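Local coordinates for putative exported protein (Bacteroides fragilis, PDB 3FZX) that binds calcium ions and, with its YmcC-like fold, is probably an exported lipid-binding protein, at the interface of chains A and B. Numbering follows the deposited sequence. Chains: chain A/B, Putative exported protein.

Contact 1: the interface of chains A and B. Residues chain A 131-134, 137, 140; chain B 42, 44, 51.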
# COMPACT_ATOMS: atom_id res chain seq x y z
N LEU A 131 4.45 3.13 11.87
CA LEU A 131 3.65 4.21 12.44
C LEU A 131 4.60 5.32 12.90
O LEU A 131 5.72 5.06 13.32
CB LEU A 131 2.79 3.72 13.61
CG LEU A 131 1.89 2.52 13.29
CD1 LEU A 131 2.61 1.21 13.54
CD2 LEU A 131 0.60 2.57 14.10
N TYR A 132 4.16 6.56 12.77
CA TYR A 132 5.00 7.69 13.18
C TYR A 132 4.15 8.89 13.47
O TYR A 132 3.15 9.10 12.81
CB TYR A 132 6.01 8.08 12.10
CG TYR A 132 5.64 7.64 10.72
CD1 TYR A 132 4.83 8.43 9.88
CD2 TYR A 132 6.11 6.42 10.24
CE1 TYR A 132 4.51 7.96 8.60
CE2 TYR A 132 5.80 5.95 9.00
CZ TYR A 132 5.01 6.70 8.19
OH TYR A 132 4.78 6.11 6.98
N GLN A 133 4.55 9.66 14.47
CA GLN A 133 3.89 10.92 14.80
C GLN A 133 4.54 12.09 14.06
O GLN A 133 5.74 12.34 14.20
CB GLN A 133 3.97 11.18 16.30
CG GLN A 133 3.16 12.41 16.74
CD GLN A 133 3.15 12.59 18.24
OE1 GLN A 133 3.41 11.65 18.99
NE2 GLN A 133 2.84 13.81 18.68
N LYS A 134 3.73 12.81 13.30
CA LYS A 134 4.13 14.04 12.64
C LYS A 134 4.39 15.07 13.74
O LYS A 134 3.53 15.28 14.59
CB LYS A 134 3.03 14.53 11.69
CG LYS A 134 3.52 15.60 10.72
CD LYS A 134 2.38 16.37 10.07
CE LYS A 134 2.93 17.51 9.20
NZ LYS A 134 1.90 18.58 9.02
N LYS A 137 9.07 12.74 15.84
CA LYS A 137 9.72 11.57 15.22
C LYS A 137 10.10 10.46 16.18
O LYS A 137 10.13 9.30 15.79
CB LYS A 137 10.99 12.00 14.50
CG LYS A 137 10.77 12.87 13.29
CD LYS A 137 12.07 13.57 12.91
CE LYS A 137 13.05 12.63 12.24
NZ LYS A 137 13.07 12.84 10.78
N ARG A 140 7.71 6.68 17.06
CA ARG A 140 7.44 5.85 15.90
C ARG A 140 7.61 4.36 16.20
O ARG A 140 8.19 3.99 17.22
CB ARG A 140 8.37 6.24 14.75
CG ARG A 140 9.82 6.03 14.99
CD ARG A 140 10.60 6.65 13.85
NE ARG A 140 12.01 6.29 13.90
CZ ARG A 140 12.90 6.81 14.75
NH1 ARG A 140 12.57 7.69 15.68
NH2 ARG A 140 14.15 6.41 14.69
N TYR B 42 12.21 9.15 8.13
CA TYR B 42 12.30 8.44 9.40
C TYR B 42 13.26 7.26 9.27
O TYR B 42 13.24 6.53 8.26
CB TYR B 42 10.93 7.88 9.77
CG TYR B 42 9.84 8.92 9.89
CD1 TYR B 42 9.62 9.59 11.09
CD2 TYR B 42 9.02 9.23 8.81
CE1 TYR B 42 8.61 10.55 11.20
CE2 TYR B 42 8.01 10.20 8.91
CZ TYR B 42 7.81 10.85 10.12
OH TYR B 42 6.83 11.80 10.24
N TYR B 44 14.59 3.59 10.55
CA TYR B 44 14.24 2.36 11.20
C TYR B 44 15.46 1.44 11.08
O TYR B 44 16.24 1.58 10.16
CB TYR B 44 13.02 1.74 10.53
CG TYR B 44 11.73 2.47 10.81
CD1 TYR B 44 10.95 2.13 11.91
CD2 TYR B 44 11.29 3.52 9.99
CE1 TYR B 44 9.78 2.80 12.20
CE2 TYR B 44 10.09 4.20 10.27
CZ TYR B 44 9.35 3.82 11.37
OH TYR B 44 8.18 4.46 11.67
N VAL B 51 8.04 10.12 3.76
CA VAL B 51 6.68 10.55 3.47
C VAL B 51 6.85 11.82 2.61
O VAL B 51 7.53 12.77 3.03
CB VAL B 51 5.89 10.85 4.78
CG1 VAL B 51 4.55 11.54 4.49
CG2 VAL B 51 5.66 9.55 5.59
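The extended backbone of A:Leu131, in strand 127-133, offers its carbonyl oxygen to the phenol of B:Tyr44 at the end of strand 30-44, and A:Leu131 O accepts a hydrogen bond from B:Tyr44 OH at 3.0 Å. Both chains are copies of one DUF3108-like protein with a YmcC-like fold, and here they meet through an aromatic cluster. Tyrosine suits it, having a flat face to stack and a hydroxyl to hydrogen-bond. The ring of A:Tyr132 stacks on that of B:Tyr42, the planes only 19° apart and the centroids 4.5 Å apart, though the side chains cross at about a right angle. The overlap is offset: B:Tyr42 CE2 lies toward the rim of one face of A:Tyr132, while A:Tyr132 CB sits over the B:Tyr42 ring, 3.9 Å from its centroid. With chi1 22°, A:Tyr132 CG nearly eclipses the backbone N, a strained torsion that goes with CB and the ring lying against B:Tyr42. The B:Tyr44 hydroxyl reaches the edge of this ring in its plane, with OH 3.2 Å from A:Tyr132 CD2. Beta-branched B:Val51 puts a methyl at the ring's hydroxyl end, tip to tip, CG2 lying 3.6 Å from A:Tyr132 CE1. A:Lys137 lends its aliphatic part, CG lying 3.8 Å from B:Tyr42 CE1. A:Arg140, extended from CG to NE, runs antiparallel past B:Tyr44, its methylenes against the phenol and its NH1 hydrogen-bonded at 2.9 Å to A:Lys137 O.

Contact 2: the interface of chains A and B. Residues chain A 102-103, 128, 130, 132; chain B 49, 51, 70, 72, 105.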
# COMPACT_ATOMS: atom_id res chain seq x y z
N MSE A 102 1.66 3.58 7.45
CA MSE A 102 1.77 3.11 6.07
C MSE A 102 2.23 1.66 6.13
O MSE A 102 3.12 1.31 6.90
CB MSE A 102 2.79 3.93 5.28
CG MSE A 102 2.53 5.44 5.19
SE MSE A 102 1.39 6.02 3.71
CE MSE A 102 -0.36 5.29 4.24
N GLY A 103 1.62 0.82 5.30
CA GLY A 103 1.98 -0.57 5.19
C GLY A 103 1.71 -1.09 3.81
O GLY A 103 1.12 -0.41 2.99
N THR A 128 5.02 -5.13 6.21
CA THR A 128 5.57 -4.25 7.24
C THR A 128 4.71 -2.99 7.37
O THR A 128 4.40 -2.32 6.38
CB THR A 128 7.01 -3.88 6.93
OG1 THR A 128 7.76 -5.09 6.84
CG2 THR A 128 7.61 -2.97 8.01
N ARG A 130 4.53 0.64 9.38
CA ARG A 130 5.28 1.64 10.13
C ARG A 130 4.32 2.74 10.60
O ARG A 130 3.48 3.20 9.83
CB ARG A 130 6.41 2.21 9.27
CG ARG A 130 7.57 1.17 9.08
CD ARG A 130 8.52 1.60 8.04
NE ARG A 130 9.73 0.78 8.01
CZ ARG A 130 10.73 0.92 7.15
NH1 ARG A 130 10.70 1.84 6.19
NH2 ARG A 130 11.79 0.12 7.25
N TYR A 132 4.16 6.56 12.77
CA TYR A 132 5.00 7.69 13.18
C TYR A 132 4.15 8.89 13.47
O TYR A 132 3.15 9.10 12.81
CB TYR A 132 6.01 8.08 12.10
CG TYR A 132 5.64 7.64 10.72
CD1 TYR A 132 4.83 8.43 9.88
CD2 TYR A 132 6.11 6.42 10.24
CE1 TYR A 132 4.51 7.96 8.60
CE2 TYR A 132 5.80 5.95 9.00
CZ TYR A 132 5.01 6.70 8.19
OH TYR A 132 4.78 6.11 6.98
N GLU B 49 12.10 5.34 5.94
CA GLU B 49 10.75 5.65 5.50
C GLU B 49 10.70 7.13 5.13
O GLU B 49 11.07 7.98 5.94
CB GLU B 49 9.75 5.41 6.61
CG GLU B 49 8.29 5.52 6.16
CD GLU B 49 7.69 4.19 5.79
OE1 GLU B 49 8.44 3.25 5.42
OE2 GLU B 49 6.44 4.06 5.88
N VAL B 51 8.04 10.12 3.76
CA VAL B 51 6.68 10.55 3.47
C VAL B 51 6.85 11.82 2.61
O VAL B 51 7.53 12.77 3.03
CB VAL B 51 5.89 10.85 4.78
CG1 VAL B 51 4.55 11.54 4.49
CG2 VAL B 51 5.66 9.55 5.59
N VAL B 70 4.47 7.38 -0.05
CA VAL B 70 5.57 6.84 0.72
C VAL B 70 6.58 6.10 -0.13
O VAL B 70 6.22 5.39 -1.07
CB VAL B 70 5.02 5.95 1.84
CG1 VAL B 70 6.14 5.26 2.61
CG2 VAL B 70 4.18 6.82 2.78
N ARG B 72 10.15 3.69 0.67
CA ARG B 72 10.77 2.98 1.76
C ARG B 72 11.76 1.88 1.41
O ARG B 72 11.66 1.24 0.37
CB ARG B 72 9.72 2.36 2.71
CG ARG B 72 8.92 1.23 2.13
CD ARG B 72 8.17 0.35 3.17
NE ARG B 72 7.30 1.09 4.07
CZ ARG B 72 6.29 0.57 4.77
NH1 ARG B 72 5.92 -0.70 4.62
NH2 ARG B 72 5.60 1.34 5.60
N LEU B 105 2.43 -0.98 -2.77
CA LEU B 105 3.78 -0.44 -2.73
C LEU B 105 4.49 -1.36 -3.73
O LEU B 105 4.43 -2.57 -3.60
CB LEU B 105 4.41 -0.54 -1.34
CG LEU B 105 3.77 0.26 -0.22
CD1 LEU B 105 4.48 -0.04 1.09
CD2 LEU B 105 3.82 1.75 -0.56
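The guanidinium of B:Arg72 meets chain A edge-on, with the carbonyl oxygen of A:Met102, a selenomethionine, at its edge and in its plane beside B:Glu49 OE2. A:Arg130 likewise turns the edge of its guanidinium to the carboxylate of B:Glu49. B:Arg72 NH2 donates to A:Met102 O at 2.8 Å and B:Arg72 NH1 to A:Thr128 O at 2.8 Å, both from above the carbonyl planes, so one side chain clasps strands 99-103 and 127-133. Arginine suits the place because its other N-H groups can hold an acid: B:Arg72 NE donates to B:Glu49 OE1 at 2.8 Å, a salt bridge within chain B, and B:Arg72 NH2 to the syn lone pair of B:Glu49 OE2 at 2.9 Å, nearly straight at 175°. The bend of B:Glu49 at chi2 (94°) turns the carboxylate into this side-on grip, which fixes its rotation and presents its other sides to chain A. A:Arg130 NH1 forms a salt bridge with B:Glu49 OE1 at 2.8 Å, on the anti side but tilted 30° from the carboxylate plane. Tyrosine carries a donor at its tip, and A:Tyr132 OH donates to the anti lone pair of B:Glu49 OE2 at 2.9 Å. Glutamate suits the centre: each carboxylate oxygen accepts from at least two donors, and the negative charge probably offsets repulsion between the guanidinium groups, A:Arg130 NH1 lying 4.1 Å from B:Arg72 NE. The network ties the two subunits together in the crystal and may serve a dimer.

Contact 1 and contact 2 adjoin, the centres of their C-alpha atoms being about 9 Å apart, and they share A:Tyr132 and B:Val51. Strand 127-133 of chain A and strand 47-58 of chain B run through both. A:Tyr132 joins the two: its ring serves the mainly aromatic contact 1, its hydroxyl the charged network of contact 2. The stacked rings and the charged network thereby adjoin. Because the interface is two-fold symmetric, the same pair of contacts recurs with the chains exchanged. The deposited assembly is a dimer, though the structure alone does not show that it forms in the cell.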